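Local coordinates for sensor protein (Vibrio cholerae, PDB 3BY9) that probably senses C4-dicarboxylates such as succinate through this extracytoplasmic sensor domain, as part of a membrane-bound histidine kinase of a two-component system, at residues A25-Y30 and Y130-P135; V44-S49 and S53-I58. All coordinates share one frame; numbering follows the deposited sequence.

How the contacts relate
Both contacts belong to the half of the sensor domain built round the five-stranded antiparallel sheet, and their centres lie about 24 Å apart, with nearest atoms about 7 Å from each other and no touch. The chain enters at 25-30, where the long helix 5-27 gives out, passes through 44-49 and 53-58, and only much later returns as strand 128-138 to complete contact 1. Contact 2 is thus a local helix pairing within the long excursion that contact 1 closes. Contact 1, buried, seats the end of the long helix against the sheet; contact 2, at the surface, pairs two helices, of which 41-48 also packs on that sheet, including strand 128-138.

Contact 1 (A25-Y30 and Y130-P135)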
ATOM      1  N   ALA A  25      -0.255 -11.960  -7.772  1.00 13.80           N
ATOM      2  CA  ALA A  25      -1.297 -12.967  -7.519  1.00 15.17           C
ATOM      3  C   ALA A  25      -2.102 -12.624  -6.282  1.00 17.44           C
ATOM      4  O   ALA A  25      -3.318 -12.895  -6.219  1.00 16.38           O
ATOM      5  CB  ALA A  25      -0.694 -14.403  -7.343  1.00 18.83           C
ATOM      6  N   THR A  26      -1.420 -12.036  -5.294  1.00 14.45           N
ATOM      7  CA  THR A  26      -2.077 -11.690  -4.018  1.00 13.16           C
ATOM      8  C   THR A  26      -2.983 -10.476  -4.228  1.00 13.48           C
ATOM      9  O   THR A  26      -4.161 -10.497  -3.844  1.00 12.88           O
ATOM     10  CB  THR A  26      -1.002 -11.372  -2.978  1.00 14.30           C
ATOM     11  OG1 THR A  26      -0.244 -12.571  -2.772  1.00 13.50           O
ATOM     12  CG2 THR A  26      -1.590 -10.944  -1.662  1.00 13.57           C
ATOM     13  N   LEU A  27      -2.459  -9.451  -4.903  1.00  9.81           N
ATOM     14  CA  LEU A  27      -3.286  -8.255  -5.144  1.00 13.08           C
ATOM     15  C   LEU A  27      -4.504  -8.584  -6.066  1.00 13.41           C
ATOM     16  O   LEU A  27      -5.577  -7.989  -5.934  1.00 12.15           O
ATOM     17  CB  LEU A  27      -2.428  -7.173  -5.812  1.00 14.69           C
ATOM     18  CG  LEU A  27      -1.342  -6.589  -4.900  1.00 14.30           C
ATOM     19  CD1 LEU A  27      -0.436  -5.673  -5.765  1.00 18.34           C
ATOM     20  CD2 LEU A  27      -1.966  -5.813  -3.756  1.00 16.39           C
ATOM     21  N   ASP A  28      -4.336  -9.552  -6.965  1.00 14.42           N
ATOM     22  CA  ASP A  28      -5.413  -9.912  -7.921  1.00 15.80           C
ATOM     23  C   ASP A  28      -6.660 -10.432  -7.220  1.00 15.54           C
ATOM     24  O   ASP A  28      -7.752 -10.460  -7.816  1.00 17.73           O
ATOM     25  CB  ASP A  28      -4.902 -10.992  -8.920  1.00 16.90           C
ATOM     26  CG  ASP A  28      -5.885 -11.269 -10.045  1.00 27.97           C
ATOM     27  OD1 ASP A  28      -6.175 -10.330 -10.809  1.00 23.16           O
ATOM     28  OD2 ASP A  28      -6.361 -12.431 -10.150  1.00 30.33           O
ATOM     29  N   LYS A  29      -6.522 -10.870  -5.975  1.00 12.90           N
ATOM     30  CA  LYS A  29      -7.685 -11.367  -5.243  1.00 13.45           C
ATOM     31  C   LYS A  29      -8.547 -10.219  -4.723  1.00 13.14           C
ATOM     32  O   LYS A  29      -9.689 -10.444  -4.294  1.00 16.00           O
ATOM     33  CB  LYS A  29      -7.251 -12.182  -4.036  1.00 15.77           C
ATOM     34  CG  LYS A  29      -6.455 -13.457  -4.420  1.00 24.34           C
ATOM     35  CD  LYS A  29      -5.836 -14.087  -3.196  1.00 29.08           C
ATOM     36  CE  LYS A  29      -5.041 -15.311  -3.581  1.00 34.97           C
ATOM     37  NZ  LYS A  29      -4.270 -15.824  -2.424  1.00 36.94           N
ATOM     38  N   TYR A  30      -8.017  -9.004  -4.770  1.00  9.19           N
ATOM     39  CA  TYR A  30      -8.747  -7.853  -4.205  1.00  9.26           C
ATOM     40  C   TYR A  30      -9.031  -6.737  -5.206  1.00  9.72           C
ATOM     41  O   TYR A  30      -9.981  -5.958  -5.061  1.00 10.53           O
ATOM     42  CB  TYR A  30      -7.888  -7.233  -3.076  1.00 11.31           C
ATOM     43  CG  TYR A  30      -7.645  -8.184  -1.944  1.00  9.04           C
ATOM     44  CD1 TYR A  30      -8.516  -8.260  -0.897  1.00 10.59           C
ATOM     45  CD2 TYR A  30      -6.553  -9.067  -1.966  1.00 13.66           C
ATOM     46  CE1 TYR A  30      -8.352  -9.198   0.132  1.00 14.19           C
ATOM     47  CE2 TYR A  30      -6.372  -9.999  -0.948  1.00 13.68           C
ATOM     48  CZ  TYR A  30      -7.272 -10.066   0.092  1.00 12.64           C
ATOM     49  OH  TYR A  30      -7.115 -11.009   1.117  1.00 14.30           O
ATOM     50  N   TYR A 130      -3.059  -1.739   1.454  1.00  7.59           N
ATOM     51  CA  TYR A 130      -3.047  -1.427   0.038  1.00  9.07           C
ATOM     52  C   TYR A 130      -4.559  -1.179  -0.213  1.00 10.83           C
ATOM     53  O   TYR A 130      -5.395  -2.023   0.112  1.00 11.93           O
ATOM     54  CB  TYR A 130      -2.599  -2.615  -0.794  1.00  8.85           C
ATOM     55  CG  TYR A 130      -2.188  -2.166  -2.168  1.00  8.79           C
ATOM     56  CD1 TYR A 130      -0.931  -1.639  -2.397  1.00 11.66           C
ATOM     57  CD2 TYR A 130      -3.119  -2.154  -3.210  1.00 12.03           C
ATOM     58  CE1 TYR A 130      -0.579  -1.080  -3.630  1.00 12.47           C
ATOM     59  CE2 TYR A 130      -2.788  -1.612  -4.447  1.00 10.23           C
ATOM     60  CZ  TYR A 130      -1.534  -1.076  -4.656  1.00 13.95           C
ATOM     61  OH  TYR A 130      -1.249  -0.464  -5.871  1.00 16.61           O
ATOM     62  N   TYR A 131      -4.878  -0.068  -0.877  1.00  7.76           N
ATOM     63  CA  TYR A 131      -6.261   0.323  -1.082  1.00  8.97           C
ATOM     64  C   TYR A 131      -6.673   0.317  -2.531  1.00 11.04           C
ATOM     65  O   TYR A 131      -5.922   0.822  -3.382  1.00 11.31           O
ATOM     66  CB  TYR A 131      -6.475   1.768  -0.561  1.00  9.65           C
ATOM     67  CG  TYR A 131      -6.162   1.990   0.915  1.00  8.62           C
ATOM     68  CD1 TYR A 131      -7.171   2.192   1.840  1.00  7.47           C
ATOM     69  CD2 TYR A 131      -4.835   2.078   1.368  1.00  8.44           C
ATOM     70  CE1 TYR A 131      -6.894   2.473   3.193  1.00  7.79           C
ATOM     71  CE2 TYR A 131      -4.559   2.366   2.714  1.00 10.41           C
ATOM     72  CZ  TYR A 131      -5.572   2.556   3.603  1.00  9.91           C
ATOM     73  OH  TYR A 131      -5.299   2.801   4.928  1.00 10.84           O
ATOM     74  N   TYR A 132      -7.850  -0.278  -2.810  1.00  6.32           N
ATOM     75  CA  TYR A 132      -8.418  -0.219  -4.169  1.00  8.90           C
ATOM     76  C   TYR A 132      -9.743   0.544  -4.046  1.00  7.74           C
ATOM     77  O   TYR A 132     -10.552   0.253  -3.152  1.00  8.80           O
ATOM     78  CB  TYR A 132      -8.722  -1.618  -4.697  1.00  9.17           C
ATOM     79  CG  TYR A 132      -7.463  -2.338  -5.149  1.00  9.89           C
ATOM     80  CD1 TYR A 132      -6.851  -1.989  -6.350  1.00 11.76           C
ATOM     81  CD2 TYR A 132      -6.924  -3.344  -4.377  1.00 11.12           C
ATOM     82  CE1 TYR A 132      -5.697  -2.659  -6.787  1.00 10.20           C
ATOM     83  CE2 TYR A 132      -5.779  -4.030  -4.791  1.00  9.97           C
ATOM     84  CZ  TYR A 132      -5.193  -3.689  -5.975  1.00 13.84           C
ATOM     85  OH  TYR A 132      -4.102  -4.412  -6.386  1.00 15.71           O
ATOM     86  N   ALA A 133      -9.994   1.488  -4.953  1.00  8.49           N
ATOM     87  CA  ALA A 133     -11.229   2.272  -4.861  1.00  6.85           C
ATOM     88  C   ALA A 133     -11.891   2.354  -6.230  1.00  8.19           C
ATOM     89  O   ALA A 133     -11.226   2.199  -7.286  1.00 10.39           O
ATOM     90  CB  ALA A 133     -10.890   3.693  -4.342  1.00 10.85           C
ATOM     91  N   TYR A 134     -13.202   2.548  -6.221  1.00  6.00           N
ATOM     92  CA  TYR A 134     -13.921   2.583  -7.503  1.00 10.71           C
ATOM     93  C   TYR A 134     -15.148   3.463  -7.314  1.00  9.37           C
ATOM     94  O   TYR A 134     -15.773   3.463  -6.261  1.00  7.35           O
ATOM     95  CB  TYR A 134     -14.377   1.146  -7.854  1.00 10.03           C
ATOM     96  CG  TYR A 134     -14.666   0.961  -9.319  1.00  9.48           C
ATOM     97  CD1 TYR A 134     -13.641   0.607 -10.213  1.00 11.04           C
ATOM     98  CD2 TYR A 134     -15.952   1.150  -9.823  1.00  7.95           C
ATOM     99  CE1 TYR A 134     -13.911   0.462 -11.572  1.00 12.57           C
ATOM    100  CE2 TYR A 134     -16.215   0.995 -11.185  1.00 12.02           C
ATOM    101  CZ  TYR A 134     -15.186   0.655 -12.051  1.00 15.32           C
ATOM    102  OH  TYR A 134     -15.442   0.537 -13.437  1.00 16.72           O
ATOM    103  N   PRO A 135     -15.516   4.249  -8.345  1.00  6.92           N
ATOM    104  CA  PRO A 135     -16.697   5.111  -8.201  1.00  7.07           C
ATOM    105  C   PRO A 135     -18.024   4.314  -8.194  1.00  9.56           C
ATOM    106  O   PRO A 135     -18.151   3.313  -8.924  1.00 10.30           O
ATOM    107  CB  PRO A 135     -16.627   6.009  -9.464  1.00 10.80           C
ATOM    108  CG  PRO A 135     -15.987   5.058 -10.500  1.00  7.21           C
ATOM    109  CD  PRO A 135     -14.855   4.415  -9.657  1.00  7.13           C
TER
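Leu27 and the rings of Tyr130 and Tyr132 make most of this buried, largely apolar contact, with no hydrogen bond across it. In the CH-pi contact, Leu27 CD2 sits over one face of the Tyr130 ring, 4.2 Å from its centroid and 25° off the normal, displaced toward the CD2 rim. CG anti to the backbone N (chi1 -163°) carries the Tyr130 ring toward the helix end, while its hydroxyl hydrogen-bonds to Gln117. Tyr132 crosses Leu27 at about a right angle, its OH 3.3 Å from Leu27 CB and 3.7 Å from Leu27 CD2, so the phenol end rests against the whole leucine side chain. This is where the long N-terminal helix runs out against the ligand-binding PAS-like (PDC) domain: Tyr130 and Tyr132 face the helix end from alternate positions of the inner strand 128-138, whereas Tyr131 between them points to the other side of the sheet and belongs to the succinate site, stacking there on Tyr106. Tyr30 adds looser van der Waals contacts, with its CB 4.2 Å from Tyr132 CE2 and its carbonyl carbon C 4.1 Å from Tyr132 CD2. Its ring then leads away from the strand, and its hydroxyl donates to the backbone O of Gln71. Backbone bonding is local: Tyr30 N reaches Leu27 O at 2.9 Å.

Contact 2 (V44-S49 and S53-I58); sequences VDALLS and SAQIDI
Gln55 lies across Asp45 and Ala46, and it accounts for the largest share of the surface buried here. CG stands anti to the backbone N (chi1 179°), sending the chain over to the first helix, where CG comes 3.7 Å from Ala46 CA; the bend at chi2 then lays the amide beside Asp45. Gln55 CD and Asp45 CB are 3.5 Å apart, and the amide and carboxylate planes are turned 74° from each other. Nothing bonds between these two polar groups: Asp45 OD1 forms a salt bridge with Lys41 one helical turn back, and Gln55 NE2 has its partner just outside the two segments. Ile56 follows with an apolar touch. Its CD1 bends in to 4.0 Å from Ala46 CB, the methyl that also packs on Leu77 and Ile85 of the sheet. Ala46 and Ile56 bring their CA atoms to 5.9 Å, consistent with the small alanine side chain, while the axes of 44-48 and 53-58 pass 9.1 Å apart. Ser49 is the first residue past the helix to leave helical phi/psi, and after a few residues of loop 53-58 runs back, its direction 151° from that of 44-48, the geometry of an alpha-alpha hairpin with a short connection.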
ATOM      1  N   VAL A  44     -25.802   1.457  -3.478  1.00  8.08           N
ATOM      2  CA  VAL A  44     -26.459   2.604  -4.085  1.00  7.35           C
ATOM      3  C   VAL A  44     -27.577   3.105  -3.178  1.00  8.77           C
ATOM      4  O   VAL A  44     -27.704   4.325  -2.981  1.00  9.34           O
ATOM      5  CB  VAL A  44     -27.011   2.300  -5.483  1.00  6.99           C
ATOM      6  CG1 VAL A  44     -27.799   3.532  -6.055  1.00  8.05           C
ATOM      7  CG2 VAL A  44     -25.835   1.921  -6.412  1.00  8.79           C
ATOM      8  N   ASP A  45     -28.352   2.191  -2.600  1.00  8.71           N
ATOM      9  CA  ASP A  45     -29.438   2.634  -1.736  1.00  9.12           C
ATOM     10  C   ASP A  45     -28.925   3.424  -0.518  1.00  8.81           C
ATOM     11  O   ASP A  45     -29.610   4.351  -0.035  1.00 10.45           O
ATOM     12  CB  ASP A  45     -30.271   1.442  -1.242  1.00 10.78           C
ATOM     13  CG  ASP A  45     -31.248   0.880  -2.317  1.00 13.43           C
ATOM     14  OD1 ASP A  45     -31.930  -0.119  -2.005  1.00 15.43           O
ATOM     15  OD2 ASP A  45     -31.332   1.432  -3.423  1.00 13.69           O
ATOM     16  N   ALA A  46     -27.779   3.024   0.022  1.00  9.44           N
ATOM     17  CA  ALA A  46     -27.231   3.780   1.146  1.00 10.73           C
ATOM     18  C   ALA A  46     -26.851   5.196   0.732  1.00  8.00           C
ATOM     19  O   ALA A  46     -27.085   6.170   1.458  1.00 10.16           O
ATOM     20  CB  ALA A  46     -25.989   3.048   1.726  1.00  9.56           C
ATOM     21  N   LEU A  47     -26.218   5.319  -0.431  1.00  9.54           N
ATOM     22  CA  LEU A  47     -25.782   6.633  -0.877  1.00  9.67           C
ATOM     23  C   LEU A  47     -26.997   7.508  -1.154  1.00 12.27           C
ATOM     24  O   LEU A  47     -26.940   8.716  -0.979  1.00 11.32           O
ATOM     25  CB  LEU A  47     -24.892   6.497  -2.119  1.00  8.64           C
ATOM     26  CG  LEU A  47     -23.499   5.915  -1.781  1.00  8.10           C
ATOM     27  CD1 LEU A  47     -22.807   5.501  -3.075  1.00 12.10           C
ATOM     28  CD2 LEU A  47     -22.643   6.968  -1.097  1.00  7.01           C
ATOM     29  N   LEU A  48     -28.092   6.890  -1.596  1.00 10.40           N
ATOM     30  CA  LEU A  48     -29.297   7.684  -1.894  1.00 12.45           C
ATOM     31  C   LEU A  48     -30.080   8.074  -0.625  1.00 16.66           C
ATOM     32  O   LEU A  48     -30.849   9.046  -0.664  1.00 15.77           O
ATOM     33  CB  LEU A  48     -30.214   6.875  -2.849  1.00 10.51           C
ATOM     34  CG  LEU A  48     -29.632   6.718  -4.291  1.00 11.94           C
ATOM     35  CD1 LEU A  48     -30.589   5.774  -5.120  1.00 14.32           C
ATOM     36  CD2 LEU A  48     -29.497   8.069  -4.989  1.00 16.16           C
ATOM     37  N   SER A  49     -29.897   7.335   0.485  1.00 10.25           N
ATOM     38  CA  SER A  49     -30.599   7.637   1.756  1.00 11.34           C
ATOM     39  C   SER A  49     -29.631   7.468   2.915  1.00  9.54           C
ATOM     40  O   SER A  49     -29.830   6.611   3.798  1.00 12.21           O
ATOM     41  CB  SER A  49     -31.782   6.696   1.965  1.00 16.09           C
ATOM     42  OG  SER A  49     -32.732   6.838   0.924  1.00 17.05           O
ATOM     43  N   SER A  53     -31.253   5.201   9.021  1.00 16.88           N
ATOM     44  CA  SER A  53     -30.527   4.212   9.812  1.00 16.44           C
ATOM     45  C   SER A  53     -30.803   2.756   9.476  1.00 17.98           C
ATOM     46  O   SER A  53     -29.913   1.928   9.593  1.00 15.09           O
ATOM     47  CB  SER A  53     -30.745   4.446  11.324  1.00 23.49           C
ATOM     48  OG  SER A  53     -32.105   4.263  11.665  1.00 25.47           O
ATOM     49  N   ALA A  54     -32.029   2.419   9.069  1.00 14.48           N
ATOM     50  CA  ALA A  54     -32.313   1.040   8.733  1.00 15.23           C
ATOM     51  C   ALA A  54     -31.522   0.650   7.478  1.00 13.60           C
ATOM     52  O   ALA A  54     -31.047  -0.476   7.355  1.00 13.18           O
ATOM     53  CB  ALA A  54     -33.801   0.859   8.468  1.00 18.76           C
ATOM     54  N   GLN A  55     -31.437   1.578   6.544  1.00 12.19           N
ATOM     55  CA  GLN A  55     -30.654   1.292   5.310  1.00 12.59           C
ATOM     56  C   GLN A  55     -29.164   1.152   5.606  1.00 12.43           C
ATOM     57  O   GLN A  55     -28.486   0.249   5.085  1.00 10.94           O
ATOM     58  CB  GLN A  55     -30.862   2.385   4.281  1.00 12.62           C
ATOM     59  CG  GLN A  55     -30.034   2.127   2.976  1.00  8.94           C
ATOM     60  CD  GLN A  55     -30.525   0.914   2.253  1.00 11.02           C
ATOM     61  OE1 GLN A  55     -31.709   0.860   1.859  1.00 11.43           O
ATOM     62  NE2 GLN A  55     -29.655  -0.093   2.080  1.00 10.17           N
ATOM     63  N   ILE A  56     -28.640   2.032   6.458  1.00 11.02           N
ATOM     64  CA  ILE A  56     -27.216   1.956   6.781  1.00 10.02           C
ATOM     65  C   ILE A  56     -26.962   0.629   7.487  1.00 11.79           C
ATOM     66  O   ILE A  56     -25.900   0.019   7.298  1.00  9.96           O
ATOM     67  CB  ILE A  56     -26.815   3.194   7.650  1.00  9.72           C
ATOM     68  CG1 ILE A  56     -26.948   4.471   6.795  1.00 13.89           C
ATOM     69  CG2 ILE A  56     -25.396   3.011   8.237  1.00 11.97           C
ATOM     70  CD1 ILE A  56     -26.095   4.512   5.494  1.00 11.96           C
ATOM     71  N   ASP A  57     -27.924   0.176   8.296  0.50 12.93           N
ATOM     72  CA  ASP A  57     -27.781  -1.108   8.982  0.50 14.93           C
ATOM     73  C   ASP A  57     -27.624  -2.234   7.948  0.50 13.50           C
ATOM     74  O   ASP A  57     -26.730  -3.083   8.051  0.50 13.70           O
ATOM     75  CB  ASP A  57     -29.020  -1.396   9.843  0.50 19.39           C
ATOM     76  CG  ASP A  57     -29.045  -0.588  11.107  0.50 24.07           C
ATOM     77  OD1 ASP A  57     -30.122  -0.530  11.754  0.50 31.21           O
ATOM     78  OD2 ASP A  57     -27.993  -0.017  11.464  0.50 25.61           O
ATOM     79  N   ILE A  58     -28.499  -2.232   6.952  1.00 10.28           N
ATOM     80  CA  ILE A  58     -28.439  -3.258   5.905  1.00 10.93           C
ATOM     81  C   ILE A  58     -27.071  -3.189   5.194  1.00 10.69           C
ATOM     82  O   ILE A  58     -26.404  -4.230   4.962  1.00 10.79           O
ATOM     83  CB  ILE A  58     -29.547  -3.036   4.854  1.00 14.23           C
ATOM     84  CG1 ILE A  58     -30.881  -3.541   5.420  1.00 17.00           C
ATOM     85  CG2 ILE A  58     -29.207  -3.778   3.540  1.00 15.71           C
ATOM     86  CD1 ILE A  58     -32.088  -2.979   4.682  1.00 18.62           C
TER